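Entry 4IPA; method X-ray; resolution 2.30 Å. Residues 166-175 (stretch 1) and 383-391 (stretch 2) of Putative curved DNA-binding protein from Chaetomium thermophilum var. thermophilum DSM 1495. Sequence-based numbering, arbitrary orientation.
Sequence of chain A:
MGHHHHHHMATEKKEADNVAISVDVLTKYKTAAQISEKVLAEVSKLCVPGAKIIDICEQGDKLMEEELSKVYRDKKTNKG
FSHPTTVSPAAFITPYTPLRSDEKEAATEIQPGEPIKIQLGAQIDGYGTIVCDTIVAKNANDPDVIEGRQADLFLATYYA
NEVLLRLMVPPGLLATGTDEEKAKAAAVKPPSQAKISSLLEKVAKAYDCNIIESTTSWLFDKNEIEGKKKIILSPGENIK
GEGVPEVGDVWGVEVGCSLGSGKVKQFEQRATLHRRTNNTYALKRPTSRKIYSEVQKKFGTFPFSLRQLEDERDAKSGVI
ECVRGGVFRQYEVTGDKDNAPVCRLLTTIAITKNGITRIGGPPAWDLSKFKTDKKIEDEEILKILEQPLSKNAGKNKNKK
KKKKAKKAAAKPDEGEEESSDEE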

ATOM      1  N   ARG A 166      10.757   7.844  -9.360  1.00 16.56           N
ATOM      2  CA  ARG A 166      11.598   8.348 -10.442  1.00 19.21           C
ATOM      3  C   ARG A 166      12.215   7.227 -11.279  1.00 21.50           C
ATOM      4  O   ARG A 166      12.411   7.387 -12.482  1.00 23.12           O
ATOM      5  N   LEU A 167      12.491   6.086 -10.650  1.00 20.93           N
ATOM      6  CA  LEU A 167      13.007   4.927 -11.370  1.00 19.53           C
ATOM      7  C   LEU A 167      11.926   4.310 -12.243  1.00 23.50           C
ATOM      8  O   LEU A 167      12.208   3.428 -13.061  1.00 24.31           O
ATOM      9  N   MET A 168      10.688   4.774 -12.074  1.00 19.98           N
ATOM     10  CA  MET A 168       9.564   4.182 -12.794  1.00 21.41           C
ATOM     11  C   MET A 168       9.162   4.974 -14.039  1.00 19.14           C
ATOM     12  O   MET A 168       8.406   4.489 -14.877  1.00 20.43           O
ATOM     13  N   VAL A 169       9.647   6.199 -14.148  1.00 20.91           N
ATOM     14  CA  VAL A 169       9.471   6.967 -15.366  1.00 21.25           C
ATOM     15  C   VAL A 169      10.176   6.228 -16.507  1.00 21.14           C
ATOM     16  O   VAL A 169      11.371   5.963 -16.427  1.00 22.37           O
ATOM     17  N   PRO A 170       9.417   5.833 -17.545  1.00 19.57           N
ATOM     18  CA  PRO A 170       9.986   5.177 -18.729  1.00 23.38           C
ATOM     19  C   PRO A 170      11.118   6.025 -19.302  1.00 26.97           C
ATOM     20  O   PRO A 170      10.992   7.250 -19.363  1.00 24.76           O
ATOM     21  N   PRO A 171      12.223   5.381 -19.694  1.00 29.09           N
ATOM     22  CA  PRO A 171      13.433   6.098 -20.110  1.00 29.98           C
ATOM     23  C   PRO A 171      13.142   7.152 -21.172  1.00 28.80           C
ATOM     24  O   PRO A 171      12.490   6.863 -22.172  1.00 28.77           O
ATOM     25  N   GLY A 172      13.596   8.372 -20.929  1.00 26.67           N
ATOM     26  CA  GLY A 172      13.529   9.420 -21.930  1.00 31.42           C
ATOM     27  C   GLY A 172      12.237  10.216 -22.010  1.00 32.70           C
ATOM     28  O   GLY A 172      12.188  11.256 -22.672  1.00 27.91           O
ATOM     29  N   LEU A 173      11.196   9.740 -21.338  1.00 27.54           N
ATOM     30  CA  LEU A 173       9.893  10.397 -21.383  1.00 27.43           C
ATOM     31  C   LEU A 173       9.979  11.883 -21.019  1.00 28.19           C
ATOM     32  O   LEU A 173       9.291  12.721 -21.597  1.00 29.56           O
ATOM     33  N   LEU A 174      10.832  12.218 -20.064  1.00 27.52           N
ATOM     34  CA  LEU A 174      10.913  13.599 -19.607  1.00 28.80           C
ATOM     35  C   LEU A 174      12.287  14.235 -19.877  1.00 28.84           C
ATOM     36  O   LEU A 174      12.579  15.317 -19.379  1.00 25.88           O
ATOM     37  N   ALA A 175      13.120  13.559 -20.665  1.00 30.06           N
ATOM     38  CA  ALA A 175      14.448  14.074 -20.999  1.00 33.60           C
ATOM     39  C   ALA A 175      14.352  15.465 -21.613  1.00 33.27           C
ATOM     40  O   ALA A 175      13.448  15.752 -22.404  1.00 30.42           O
ATOM     41  N   LYS A 383      21.408  12.637  -7.727  1.00 28.30           N
ATOM     42  CA  LYS A 383      21.117  13.000  -9.102  1.00 30.63           C
ATOM     43  C   LYS A 383      19.720  12.511  -9.537  1.00 28.23           C
ATOM     44  O   LYS A 383      18.916  13.285 -10.069  1.00 28.22           O
ATOM     45  N   ILE A 384      19.418  11.247  -9.272  1.00 26.36           N
ATOM     46  CA  ILE A 384      18.063  10.729  -9.475  1.00 29.19           C
ATOM     47  C   ILE A 384      16.997  11.617  -8.816  1.00 26.81           C
ATOM     48  O   ILE A 384      16.005  11.983  -9.445  1.00 29.24           O
ATOM     49  N   LEU A 385      17.222  11.995  -7.564  1.00 24.21           N
ATOM     50  CA  LEU A 385      16.284  12.863  -6.855  1.00 27.25           C
ATOM     51  C   LEU A 385      16.046  14.207  -7.534  1.00 32.05           C
ATOM     52  O   LEU A 385      15.014  14.838  -7.303  1.00 29.56           O
ATOM     53  N   GLU A 386      17.000  14.648  -8.355  1.00 30.95           N
ATOM     54  CA  GLU A 386      16.844  15.894  -9.114  1.00 30.10           C
ATOM     55  C   GLU A 386      15.953  15.726 -10.351  1.00 26.97           C
ATOM     56  O   GLU A 386      15.398  16.700 -10.857  1.00 29.63           O
ATOM     57  N   GLN A 387      15.826  14.495 -10.837  1.00 26.86           N
ATOM     58  CA  GLN A 387      14.973  14.211 -11.982  1.00 30.22           C
ATOM     59  C   GLN A 387      13.516  14.505 -11.643  1.00 29.50           C
ATOM     60  O   GLN A 387      13.078  14.292 -10.514  1.00 28.59           O
ATOM     61  N   PRO A 388      12.759  15.007 -12.623  1.00 31.70           N
ATOM     62  CA  PRO A 388      11.353  15.335 -12.379  1.00 28.47           C
ATOM     63  C   PRO A 388      10.500  14.075 -12.423  1.00 25.27           C
ATOM     64  O   PRO A 388      10.936  13.058 -12.962  1.00 28.51           O
ATOM     65  N   LEU A 389       9.311  14.137 -11.839  1.00 28.90           N
ATOM     66  CA  LEU A 389       8.383  13.018 -11.870  1.00 26.35           C
ATOM     67  C   LEU A 389       7.430  13.161 -13.051  1.00 29.20           C
ATOM     68  O   LEU A 389       6.900  12.175 -13.577  1.00 29.98           O
ATOM     69  N   SER A 390       7.227  14.399 -13.479  1.00 30.33           N
ATOM     70  CA  SER A 390       6.316  14.684 -14.574  1.00 32.16           C
ATOM     71  C   SER A 390       6.663  16.033 -15.183  1.00 30.52           C
ATOM     72  O   SER A 390       7.529  16.727 -14.672  1.00 30.01           O
ATOM     73  N   LYS A 391       5.987  16.386 -16.277  1.00 33.70           N
ATOM     74  CA  LYS A 391       6.032  17.727 -16.840  1.00 38.42           C
ATOM     75  C   LYS A 391       4.837  18.495 -16.299  1.00 42.66           C
ATOM     76  O   LYS A 391       3.694  18.160 -16.608  1.00 43.45           O
TER

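The contact is a mainly apolar packing of two chain segments, more than 210 residues apart in sequence, pinned by one direct hydrogen bond from Arg166 to a backbone carbonyl; it buries 589 Å² in total. Arg166 contributes most, 153 Å². Its CA-to-CB bond points toward stretch 2, and chi1 m with chi2 and chi3 t extends the chain toward the backbone carbonyls of stretch 2, with CD 3.2 Å from Ile384 O. Arg166 NE donates to Gln387 O at 2.8 Å with an N-H...O angle of 148°, the acceptor lying at the guanidinium edge, near its plane. Water 1 reinforces this bond: it accepts from Arg166 NH2 (2.9 Å) and donates to Gln387 O (3.0 Å), so the carbonyl serves two donors. Leu389 covers one guanidinium face, its CG 4.1 Å from Arg166 NH1, with chi1 between wells at -106°.

Apolar contacts flank this site. Arg166 CB meets Ile384 CG2 at 3.9 Å, and Val169 (t), also pointing toward stretch 2, brings CG2 to 4.3 Å from Leu389 CD2. Leu174 (m, t) points in as well: its CD1 lies 3.5 Å from Leu389 O, a van der Waals contact, while its CD2 approaches Lys391 CG at 3.6 Å. The extended Lys391 side chain ends at water 2, which accepts from Lys391 NZ (3.0 Å) and donates weakly to Leu173 O (3.5 Å).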

ATOM      1  CB  ARG A 166      12.677   9.283  -9.888  1.00 20.02           C
ATOM      2  CG  ARG A 166      12.153  10.687  -9.639  1.00 19.84           C
ATOM      3  CD  ARG A 166      12.965  11.426  -8.596  1.00 22.96           C
ATOM      4  NE  ARG A 166      12.379  12.736  -8.333  1.00 24.77           N
ATOM      5  CZ  ARG A 166      11.413  12.960  -7.443  1.00 26.82           C
ATOM      6  NH1 ARG A 166      10.925  11.955  -6.719  1.00 20.74           N
ATOM      7  NH2 ARG A 166      10.931  14.187  -7.283  1.00 23.22           N
ATOM      8  CB  LEU A 167      13.556   3.877 -10.401  1.00 21.54           C
ATOM      9  CG  LEU A 167      14.810   4.322  -9.639  1.00 26.15           C
ATOM     10  CD1 LEU A 167      15.297   3.270  -8.645  1.00 21.03           C
ATOM     11  CD2 LEU A 167      15.901   4.648 -10.645  1.00 29.99           C
ATOM     12  CB  MET A 168       8.359   3.983 -11.864  1.00 18.99           C
ATOM     13  CG  MET A 168       8.561   2.922 -10.771  1.00 20.57           C
ATOM     14  SD  MET A 168       7.059   2.679  -9.776  1.00 20.82           S
ATOM     15  CE  MET A 168       6.035   1.678 -10.875  1.00 16.33           C
ATOM     16  CB  VAL A 169      10.032   8.389 -15.200  1.00 17.56           C
ATOM     17  CG1 VAL A 169       9.799   9.210 -16.479  1.00 22.75           C
ATOM     18  CG2 VAL A 169       9.357   9.062 -14.016  1.00 15.95           C
ATOM     19  CB  PRO A 170       8.809   5.136 -19.699  1.00 21.23           C
ATOM     20  CG  PRO A 170       7.624   5.039 -18.803  1.00 23.48           C
ATOM     21  CD  PRO A 170       7.949   5.898 -17.604  1.00 18.62           C
ATOM     22  CB  PRO A 171      14.309   4.982 -20.686  1.00 31.43           C
ATOM     23  CG  PRO A 171      13.883   3.763 -19.921  1.00 34.32           C
ATOM     24  CD  PRO A 171      12.397   3.917 -19.760  1.00 29.74           C
ATOM     25  CB  LEU A 173       8.904   9.679 -20.461  1.00 23.37           C
ATOM     26  CG  LEU A 173       7.444  10.119 -20.576  1.00 31.91           C
ATOM     27  CD1 LEU A 173       6.875   9.738 -21.958  1.00 32.77           C
ATOM     28  CD2 LEU A 173       6.595   9.530 -19.437  1.00 26.69           C
ATOM     29  CB  LEU A 174      10.549  13.686 -18.118  1.00 28.35           C
ATOM     30  CG  LEU A 174       9.264  12.965 -17.660  1.00 32.80           C
ATOM     31  CD1 LEU A 174       9.241  12.755 -16.126  1.00 26.55           C
ATOM     32  CD2 LEU A 174       7.977  13.666 -18.147  1.00 27.48           C
ATOM     33  CB  ALA A 175      15.172  13.136 -21.947  1.00 28.15           C
ATOM     34  CB  LYS A 383      22.233  12.501 -10.020  1.00 34.11           C
ATOM     35  CG  LYS A 383      23.567  13.192  -9.806  1.00 45.09           C
ATOM     36  CD  LYS A 383      24.654  12.637 -10.734  1.00 48.76           C
ATOM     37  CE  LYS A 383      25.997  13.357 -10.530  1.00 43.00           C
ATOM     38  NZ  LYS A 383      27.078  12.815 -11.408  1.00 41.46           N
ATOM     39  CB  ILE A 384      17.927   9.280  -8.971  1.00 30.99           C
ATOM     40  CG1 ILE A 384      18.810   8.345  -9.801  1.00 29.66           C
ATOM     41  CG2 ILE A 384      16.482   8.816  -9.052  1.00 26.39           C
ATOM     42  CD1 ILE A 384      19.176   7.063  -9.092  1.00 29.42           C
ATOM     43  CB  LEU A 385      16.748  13.091  -5.420  1.00 28.39           C
ATOM     44  CG  LEU A 385      16.516  11.867  -4.534  1.00 30.07           C
ATOM     45  CD1 LEU A 385      17.068  12.098  -3.138  1.00 25.35           C
ATOM     46  CD2 LEU A 385      15.028  11.567  -4.499  1.00 23.48           C
ATOM     47  CB  GLU A 386      18.210  16.458  -9.525  1.00 35.55           C
ATOM     48  CG  GLU A 386      19.025  17.018  -8.358  1.00 36.74           C
ATOM     49  CD  GLU A 386      18.212  17.977  -7.491  1.00 40.69           C
ATOM     50  OE1 GLU A 386      17.728  18.994  -8.025  1.00 42.08           O
ATOM     51  OE2 GLU A 386      18.045  17.712  -6.279  1.00 45.13           O
ATOM     52  CB  GLN A 387      15.110  12.754 -12.405  1.00 29.12           C
ATOM     53  CG  GLN A 387      16.522  12.320 -12.707  1.00 32.94           C
ATOM     54  CD  GLN A 387      16.626  10.819 -12.873  1.00 39.05           C
ATOM     55  OE1 GLN A 387      17.727  10.254 -12.874  1.00 37.55           O
ATOM     56  NE2 GLN A 387      15.473  10.156 -13.005  1.00 33.22           N
ATOM     57  CB  PRO A 388      11.008  16.248 -13.557  1.00 30.28           C
ATOM     58  CG  PRO A 388      11.892  15.757 -14.665  1.00 26.84           C
ATOM     59  CD  PRO A 388      13.170  15.290 -14.013  1.00 23.75           C
ATOM     60  CB  LEU A 389       7.597  12.956 -10.562  1.00 27.33           C
ATOM     61  CG  LEU A 389       7.999  11.842  -9.599  1.00 33.71           C
ATOM     62  CD1 LEU A 389       7.148  11.916  -8.341  1.00 32.25           C
ATOM     63  CD2 LEU A 389       7.869  10.467 -10.269  1.00 24.57           C
ATOM     64  CB  SER A 390       4.892  14.757 -14.041  1.00 36.74           C
ATOM     65  OG  SER A 390       4.734  15.949 -13.285  1.00 36.66           O
ATOM     66  CB  LYS A 391       5.912  17.701 -18.363  1.00 36.22           C
ATOM     67  CG  LYS A 391       6.986  16.952 -19.136  1.00 34.76           C
ATOM     68  CD  LYS A 391       6.607  16.952 -20.637  1.00 32.68           C
ATOM     69  CE  LYS A 391       7.238  15.800 -21.424  1.00 38.03           C
ATOM     70  NZ  LYS A 391       6.472  15.478 -22.678  1.00 33.23           N
TER
HETATM   71  O   HOH W   1      11.963  16.510  -8.770  1.00 37.69           O
HETATM   72  O   HOH W   2       6.428  12.624 -23.520  1.00 40.97           O